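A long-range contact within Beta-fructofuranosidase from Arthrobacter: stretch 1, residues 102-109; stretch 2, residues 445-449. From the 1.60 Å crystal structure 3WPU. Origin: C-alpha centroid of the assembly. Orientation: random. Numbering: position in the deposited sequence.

Stretch 1 (102-109) DRNLGFDD
Stretch 2 (445-449) VRGGT

Residues 102-109 and 445-449 of one chain meet across at least 338 positions of sequence and bury 300 Å² between them, both sides summed. Stretch 1 opens with a type I beta turn from Asp102 to Leu105, closed by Leu105 N to Asp102 O at 3.0 Å. Gly106 is extended (phi/psi -58/134). A 3-10 segment follows at 107-109, with Asp109 N hydrogen-bonded to Gly106 O at 2.9 Å. Phe107 has phi/psi -55/-34 and Asp108 -78/-9.

Stretch 2 enters as a strand. Val445 is extended (-139/150, chi1 m) and lies out of reach of stretch 1.

Arg446 (-93/149) supplies the main polar contact. Its CA lies 7.3 Å from the CA of Phe107, the nearest such pair. Its CA-to-CB bond points toward stretch 1. The chain folds m, m, m, with chi4 at -84°, and presents the guanidinium edge to Asp108. Arg446 NH1 donates to Asp108 OD2 at 2.8 Å and 176°. Arg446 NH2 donates to Asp108 OD1 at 2.8 Å and 165°. The result is a two-pronged salt bridge, in which two nitrogens match two carboxylate oxygens. The CA-to-CB bond of Asp108 points sideways, but chi1 m (-71°) and chi2 -49° bring its carboxylate to the arginine. Phe107 CD2 lies over one face of the same guanidinium, 3.6 Å from Arg446 NH2. That nitrogen in turn sits at the edge of the phenyl ring, near its plane.

Gly447 (-95/-85) turns the backbone. A CB here would point away from stretch 1. Its carbonyl is joined to Arg103 through a water: Arg103 NH2 donates to the water at 2.9 Å, and the water donates to Gly447 O at 2.7 Å. The direct separation from Arg103 NH2 to Gly447 O is 4.2 Å; the water bridges the two atoms from one side.

Gly448 has phi/psi 69/35, a positive phi that favours glycine. Its CA packs 3.6 Å from Phe107 CE1. An ideal CB would point toward stretch 1 and come 3.1 Å from Phe107 CE1, which is tight. The bare backbone therefore suits the close approach of the ring. Phe107 is buried; its CA-to-CB bond points toward stretch 2, with chi1 t (-168°) and chi2 52°. Arg103 NH1 stands 4.0 Å from Gly448 O, too far for a hydrogen bond. The CA-to-CB bond of Arg103 points sideways, but chi1 t, chi2 p, chi3 t and chi4 -157° carry its end closer to the glycines.

Thr449 is extended (-158/161, chi1 t) and buried. It makes no contact with stretch 1, and its OG1 is hydrogen-bonded elsewhere in the structure.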

# COMPACT_ATOMS: atom_id res chain seq x y z
N ASP A 102 -2.77 18.59 -8.49
CA ASP A 102 -2.90 20.02 -8.24
C ASP A 102 -4.15 20.34 -7.44
O ASP A 102 -5.22 19.78 -7.69
CB ASP A 102 -2.85 20.79 -9.53
CG ASP A 102 -1.51 20.64 -10.23
OD1 ASP A 102 -1.50 20.29 -11.44
OD2 ASP A 102 -0.48 20.86 -9.55
N ARG A 103 -3.99 21.25 -6.49
CA ARG A 103 -5.02 21.52 -5.48
C ARG A 103 -6.25 22.16 -6.11
O ARG A 103 -7.36 22.01 -5.59
CB ARG A 103 -4.46 22.38 -4.35
CG ARG A 103 -5.32 22.37 -3.10
CD ARG A 103 -5.08 21.14 -2.25
NE ARG A 103 -5.98 21.15 -1.10
CZ ARG A 103 -5.78 20.50 0.05
NH1 ARG A 103 -4.68 19.76 0.26
NH2 ARG A 103 -6.68 20.60 1.01
N ASN A 104 -6.09 22.82 -7.25
CA ASN A 104 -7.25 23.38 -7.96
C ASN A 104 -8.23 22.31 -8.44
O ASN A 104 -9.41 22.60 -8.65
CB ASN A 104 -6.79 24.19 -9.17
CG ASN A 104 -6.62 25.68 -8.88
OD1 ASN A 104 -6.56 26.13 -7.72
ND2 ASN A 104 -6.49 26.43 -9.96
N LEU A 105 -7.76 21.08 -8.65
CA LEU A 105 -8.64 20.01 -9.11
C LEU A 105 -9.66 19.60 -8.04
O LEU A 105 -9.39 19.68 -6.84
CB LEU A 105 -7.82 18.76 -9.48
CG LEU A 105 -6.84 18.98 -10.62
CD1 LEU A 105 -5.84 17.82 -10.72
CD2 LEU A 105 -7.54 19.18 -11.94
N GLY A 106 -10.85 19.19 -8.48
CA GLY A 106 -11.73 18.40 -7.61
C GLY A 106 -11.00 17.14 -7.17
O GLY A 106 -10.34 16.49 -8.00
N PHE A 107 -11.07 16.83 -5.88
CA PHE A 107 -10.34 15.69 -5.32
C PHE A 107 -10.66 14.40 -6.05
O PHE A 107 -9.79 13.56 -6.24
CB PHE A 107 -10.61 15.55 -3.81
CG PHE A 107 -9.70 14.59 -3.10
CD1 PHE A 107 -8.33 14.69 -3.24
CD2 PHE A 107 -10.22 13.59 -2.27
CE1 PHE A 107 -7.48 13.80 -2.60
CE2 PHE A 107 -9.39 12.72 -1.62
CZ PHE A 107 -8.01 12.81 -1.78
N ASP A 108 -11.90 14.24 -6.53
CA ASP A 108 -12.29 13.00 -7.21
C ASP A 108 -11.80 12.93 -8.67
O ASP A 108 -11.90 11.88 -9.32
CB ASP A 108 -13.80 12.81 -7.15
CG ASP A 108 -14.28 12.45 -5.77
OD1 ASP A 108 -13.70 11.53 -5.16
OD2 ASP A 108 -15.25 13.06 -5.30
N ASP A 109 -11.26 14.04 -9.18
CA ASP A 109 -10.70 14.07 -10.53
C ASP A 109 -9.20 13.85 -10.51
O ASP A 109 -8.55 13.98 -11.54
CB ASP A 109 -11.04 15.39 -11.24
CG ASP A 109 -12.52 15.55 -11.49
OD1 ASP A 109 -13.19 14.55 -11.79
OD2 ASP A 109 -13.03 16.69 -11.38
N VAL A 445 -15.75 16.79 4.78
CA VAL A 445 -14.62 17.42 4.17
C VAL A 445 -13.76 16.34 3.54
O VAL A 445 -13.77 15.19 4.02
CB VAL A 445 -13.75 18.21 5.18
CG1 VAL A 445 -14.51 19.44 5.67
CG2 VAL A 445 -13.30 17.36 6.34
N ARG A 446 -13.08 16.72 2.47
CA ARG A 446 -12.10 15.84 1.81
C ARG A 446 -10.73 16.09 2.38
O ARG A 446 -10.39 17.22 2.75
CB ARG A 446 -12.11 16.05 0.31
CG ARG A 446 -13.48 15.94 -0.34
CD ARG A 446 -14.24 14.67 0.02
NE ARG A 446 -13.67 13.49 -0.63
CZ ARG A 446 -13.95 13.10 -1.87
NH1 ARG A 446 -14.76 13.82 -2.63
NH2 ARG A 446 -13.41 11.98 -2.37
N GLY A 447 -9.91 15.05 2.40
CA GLY A 447 -8.60 15.11 3.01
C GLY A 447 -7.49 15.42 2.04
O GLY A 447 -7.05 16.56 1.91
N GLY A 448 -6.96 14.40 1.37
CA GLY A 448 -5.85 14.66 0.46
C GLY A 448 -4.60 15.04 1.26
O GLY A 448 -3.79 15.86 0.82
N THR A 449 -4.47 14.43 2.43
CA THR A 449 -3.32 14.57 3.34
C THR A 449 -3.32 13.31 4.24
O THR A 449 -4.34 12.62 4.32
CB THR A 449 -3.44 15.86 4.19
OG1 THR A 449 -2.27 16.04 4.98
CG2 THR A 449 -4.68 15.83 5.10
O HOH W 1 -6.67 18.86 3.36